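Local coordinates for protein LbpB B-lobe (Moraxella bovis, PDB 3UAQ) that probably binds host lactoferrin as a surface lipoprotein, with an N-lobe that pairs a handle domain with a beta barrel, at residues Pro53-Ser57 with Glu310-Tyr314; Gly205-Asp209 with Phe221-Val225. All blocks are in the same frame, centred on the assembly; numbering follows the deposited sequence.

Along the chain the order is 53-57, 205-209, 221-225, 310-314, so both halves of contact 2 fall between the two halves of contact 1. The centres lie 29 Å apart on opposite sides of the chain's centre, with nearest atoms about 18 Å apart and no touch. Contact 1 is long-range: it brings the first modelled residues, leading into strand 57-60 of the handle sheet, against barrel strand 305-314. Contact 2 is local, folding the long connection between barrel strands 170-184 and 236-243 back on itself. Contact 1 thus joins handle to barrel directly, while Phe221 of contact 2 packs on handle strand 121-128; handle and barrel meet near both contacts, at places well apart.

Contact 1 (Pro53-Ser57 with Glu310-Tyr314); sequences PVLGS and EGGFY
The Glu310 side chain lies against the backbone of Pro53-Leu55, with chi1 near 83° (p) and chi2 near 91°. Its OE1 sits 3.8 Å from Val54 CA; Glu310 OE1 and Pro53 O, 3.2 Å apart, are both acceptors and form no hydrogen bond. The carboxylate is instead satisfied by Tyr157 and by salt bridges to Arg281 and Lys324. Aliphatic packing adds Pro53 CD to Glu310 CB at 4.2 Å. Residues 53-57 are irregular, and 310-314 is the end of strand 305-314; their directions differ by 44°, and CA spacing widens from 6.4 Å at Pro53-Glu310 to 8.1 Å at Gly56-Gly312. Glu310 and Tyr314 both point toward the loop, with Gly312 between them. Tyr314, chi1 m (-50°), reaches back along the strand so that its OH donates a weak hydrogen bond to Gly56 O at 2.8 Å, although the hydroxyl position is less certain. Such loop-on-strand packing, with no shared sheet, belongs to the handle-barrel interface of a transferrin-binding-protein-B-like N-lobe.

Contact 2 (Gly205-Asp209 with Phe221-Val225); sequences GYKMD and FAEQV
Two backbone hydrogen bonds frame the meeting of Met208 with Glu223: Gln224 N donates to Lys207 O at 2.8 Å, and Asp209 N to Ala222 O at 2.9 Å. Both carbonyls also receive CA-H...O contacts, Glu223 CA to Lys207 O (3.5 Å) and Met208 CA to Ala222 O (3.3 Å). This is a single antiparallel bridge at a non-hydrogen-bonded pair, CA-CA 4.5 Å, inside the long loop between barrel strands 170-184 and 236-243; the touching parts, 206-209 and 221-224, run 112° apart without a longer ladder. Left-handed Lys207 (58/35) turns the chain into the bridge. Gln224, chi1 m and chi2 t, gives NE2 to Asp209 OD1 at 3.0 Å. Asp209 OD2, satisfied by a salt bridge with Arg232, lies 3.1 Å from Ala222 O, two acceptors sharing no hydrogen bond. Glu223 (t, t) forms a salt bridge with Arg270 through OE2 and a hydrogen bond with His236 through OE1. Met208 (m, m) folds its thioether over the partner chain, SD 3.9 Å from Ala222 CB and CE 3.7 Å from Glu223 CB.

Contact 1 (Pro53-Ser57 with Glu310-Tyr314)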
loop_
_atom_site.group_PDB
_atom_site.type_symbol
_atom_site.label_atom_id
_atom_site.label_comp_id
_atom_site.label_asym_id
_atom_site.label_seq_id
_atom_site.Cartn_x
_atom_site.Cartn_y
_atom_site.Cartn_z
ATOM N N PRO A 53 5.908 17.782 -23.680
ATOM C CA PRO A 53 6.989 16.910 -23.202
ATOM C C PRO A 53 6.401 15.551 -22.824
ATOM O O PRO A 53 6.424 15.150 -21.655
ATOM C CB PRO A 53 7.514 17.656 -21.967
ATOM C CG PRO A 53 7.116 19.092 -22.195
ATOM C CD PRO A 53 5.795 19.019 -22.888
ATOM N N VAL A 54 5.920 14.835 -23.840
ATOM C CA VAL A 54 4.874 13.812 -23.687
ATOM C C VAL A 54 5.356 12.391 -23.334
ATOM O O VAL A 54 6.185 11.803 -24.033
ATOM C CB VAL A 54 3.955 13.794 -24.936
ATOM C CG1 VAL A 54 4.713 14.326 -26.158
ATOM C CG2 VAL A 54 3.394 12.402 -25.189
ATOM N N LEU A 55 4.810 11.851 -22.243
ATOM C CA LEU A 55 5.310 10.613 -21.641
ATOM C C LEU A 55 4.238 9.601 -21.268
ATOM O O LEU A 55 3.043 9.879 -21.341
ATOM C CB LEU A 55 6.078 10.935 -20.364
ATOM C CG LEU A 55 7.546 11.293 -20.504
ATOM C CD1 LEU A 55 8.067 10.767 -21.832
ATOM C CD2 LEU A 55 7.771 12.804 -20.389
ATOM N N GLY A 56 4.684 8.428 -20.836
ATOM C CA GLY A 56 3.808 7.529 -20.115
ATOM C C GLY A 56 3.898 7.945 -18.660
ATOM O O GLY A 56 2.965 7.751 -17.875
ATOM N N SER A 57 5.029 8.548 -18.302
ATOM C CA SER A 57 5.441 8.614 -16.908
ATOM C C SER A 57 6.840 9.187 -16.733
ATOM O O SER A 57 7.669 9.105 -17.640
ATOM C CB SER A 57 5.420 7.205 -16.337
ATOM O OG SER A 57 5.815 6.280 -17.328
ATOM N N GLU A 310 3.209 19.003 -17.609
ATOM C CA GLU A 310 2.729 18.055 -18.612
ATOM C C GLU A 310 1.993 16.906 -17.941
ATOM O O GLU A 310 2.190 16.644 -16.760
ATOM C CB GLU A 310 3.895 17.521 -19.450
ATOM C CG GLU A 310 4.635 16.361 -18.808
ATOM C CD GLU A 310 4.061 15.030 -19.210
ATOM O OE1 GLU A 310 3.507 14.939 -20.327
ATOM O OE2 GLU A 310 4.163 14.074 -18.413
ATOM N N GLY A 311 1.140 16.222 -18.693
ATOM C CA GLY A 311 0.406 15.099 -18.142
ATOM C C GLY A 311 -0.541 14.467 -19.142
ATOM O O GLY A 311 -0.513 14.788 -20.337
ATOM N N GLY A 312 -1.370 13.552 -18.657
ATOM C CA GLY A 312 -2.313 12.873 -19.519
ATOM C C GLY A 312 -3.458 12.202 -18.791
ATOM O O GLY A 312 -3.467 12.088 -17.550
ATOM N N PHE A 313 -4.426 11.754 -19.589
ATOM C CA PHE A 313 -5.576 11.001 -19.104
ATOM C C PHE A 313 -5.368 9.520 -19.373
ATOM O O PHE A 313 -5.073 9.112 -20.500
ATOM C CB PHE A 313 -6.860 11.474 -19.796
ATOM C CG PHE A 313 -7.127 12.942 -19.628
ATOM C CD1 PHE A 313 -7.648 13.433 -18.441
ATOM C CD2 PHE A 313 -6.852 13.833 -20.652
ATOM C CE1 PHE A 313 -7.885 14.790 -18.279
ATOM C CE2 PHE A 313 -7.090 15.189 -20.496
ATOM C CZ PHE A 313 -7.605 15.666 -19.309
ATOM N N TYR A 314 -5.504 8.716 -18.329
ATOM C CA TYR A 314 -5.429 7.276 -18.487
ATOM C C TYR A 314 -6.773 6.672 -18.109
ATOM O O TYR A 314 -7.519 7.235 -17.306
ATOM C CB TYR A 314 -4.300 6.696 -17.638
ATOM C CG TYR A 314 -2.970 7.400 -17.817
ATOM C CD1 TYR A 314 -1.994 6.890 -18.664
ATOM C CD2 TYR A 314 -2.690 8.574 -17.131
ATOM C CE1 TYR A 314 -0.772 7.533 -18.824
ATOM C CE2 TYR A 314 -1.478 9.221 -17.284
ATOM C CZ TYR A 314 -0.523 8.696 -18.129
ATOM O OH TYR A 314 0.681 9.347 -18.274
#

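Contact 2 (Gly205-Asp209 with Phe221-Val225)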
loop_
_atom_site.group_PDB
_atom_site.type_symbol
_atom_site.label_atom_id
_atom_site.label_comp_id
_atom_site.label_asym_id
_atom_site.label_seq_id
_atom_site.Cartn_x
_atom_site.Cartn_y
_atom_site.Cartn_z
ATOM N N GLY A 205 10.201 26.821 10.125
ATOM C CA GLY A 205 9.709 28.017 9.474
ATOM C C GLY A 205 8.905 27.589 8.269
ATOM O O GLY A 205 7.951 28.259 7.874
ATOM N N TYR A 206 9.281 26.446 7.704
ATOM C CA TYR A 206 8.617 25.919 6.518
ATOM C C TYR A 206 7.576 24.857 6.850
ATOM O O TYR A 206 6.961 24.288 5.942
ATOM C CB TYR A 206 9.650 25.346 5.549
ATOM C CG TYR A 206 10.437 26.405 4.797
ATOM C CD1 TYR A 206 11.655 26.870 5.277
ATOM C CD2 TYR A 206 9.962 26.936 3.604
ATOM C CE1 TYR A 206 12.380 27.834 4.592
ATOM C CE2 TYR A 206 10.679 27.901 2.911
ATOM C CZ TYR A 206 11.888 28.349 3.407
ATOM O OH TYR A 206 12.604 29.311 2.716
ATOM N N LYS A 207 7.376 24.603 8.144
ATOM C CA LYS A 207 6.473 23.540 8.611
ATOM C C LYS A 207 6.892 22.172 8.065
ATOM O O LYS A 207 6.045 21.319 7.773
ATOM C CB LYS A 207 5.013 23.829 8.241
ATOM C CG LYS A 207 4.539 25.246 8.557
ATOM C CD LYS A 207 4.853 25.645 9.989
ATOM C CE LYS A 207 4.686 27.146 10.199
ATOM N NZ LYS A 207 5.287 27.617 11.482
ATOM N N MET A 208 8.202 21.979 7.928
ATOM C CA MET A 208 8.763 20.702 7.503
ATOM C C MET A 208 9.462 20.038 8.678
ATOM O O MET A 208 9.881 20.709 9.621
ATOM C CB MET A 208 9.762 20.906 6.360
ATOM C CG MET A 208 9.125 21.256 5.020
ATOM S SD MET A 208 8.381 19.816 4.213
ATOM C CE MET A 208 7.448 20.603 2.912
ATOM N N ASP A 209 9.582 18.718 8.634
ATOM C CA ASP A 209 10.386 18.032 9.631
ATOM C C ASP A 209 11.819 18.518 9.506
ATOM O O ASP A 209 12.222 18.995 8.444
ATOM C CB ASP A 209 10.313 16.517 9.444
ATOM C CG ASP A 209 8.962 15.953 9.828
ATOM O OD1 ASP A 209 8.631 15.966 11.035
ATOM O OD2 ASP A 209 8.238 15.492 8.923
ATOM N N PHE A 221 5.494 14.383 2.258
ATOM C CA PHE A 221 5.413 13.548 3.455
ATOM C C PHE A 221 6.135 14.153 4.665
ATOM O O PHE A 221 5.968 13.677 5.792
ATOM C CB PHE A 221 5.954 12.140 3.173
ATOM C CG PHE A 221 7.431 12.100 2.869
ATOM C CD1 PHE A 221 7.886 11.953 1.565
ATOM C CD2 PHE A 221 8.367 12.207 3.890
ATOM C CE1 PHE A 221 9.241 11.913 1.289
ATOM C CE2 PHE A 221 9.727 12.169 3.617
ATOM C CZ PHE A 221 10.163 12.021 2.316
ATOM N N ALA A 222 6.940 15.187 4.432
ATOM C CA ALA A 222 7.686 15.822 5.516
ATOM C C ALA A 222 7.006 17.101 5.991
ATOM O O ALA A 222 7.438 17.720 6.969
ATOM C CB ALA A 222 9.123 16.101 5.092
ATOM N N GLU A 223 5.944 17.501 5.300
ATOM C CA GLU A 223 5.196 18.683 5.712
ATOM C C GLU A 223 4.275 18.323 6.873
ATOM O O GLU A 223 3.509 17.358 6.805
ATOM C CB GLU A 223 4.427 19.292 4.543
ATOM C CG GLU A 223 4.113 20.763 4.748
ATOM C CD GLU A 223 3.743 21.477 3.461
ATOM O OE1 GLU A 223 3.558 20.803 2.421
ATOM O OE2 GLU A 223 3.639 22.722 3.496
ATOM N N GLN A 224 4.363 19.102 7.942
ATOM C CA GLN A 224 3.784 18.713 9.223
ATOM C C GLN A 224 2.302 19.051 9.413
ATOM O O GLN A 224 1.890 20.211 9.336
ATOM C CB GLN A 224 4.600 19.319 10.371
ATOM C CG GLN A 224 6.095 18.990 10.322
ATOM C CD GLN A 224 6.842 19.501 11.538
ATOM O OE1 GLN A 224 6.557 20.595 12.049
ATOM N NE2 GLN A 224 7.803 18.708 12.014
ATOM N N VAL A 225 1.512 18.017 9.672
ATOM C CA VAL A 225 0.180 18.187 10.217
ATOM C C VAL A 225 0.181 17.491 11.567
ATOM O O VAL A 225 0.993 16.592 11.810
ATOM C CB VAL A 225 -0.904 17.570 9.313
ATOM C CG1 VAL A 225 -2.276 18.122 9.688
ATOM C CG2 VAL A 225 -0.607 17.873 7.861
#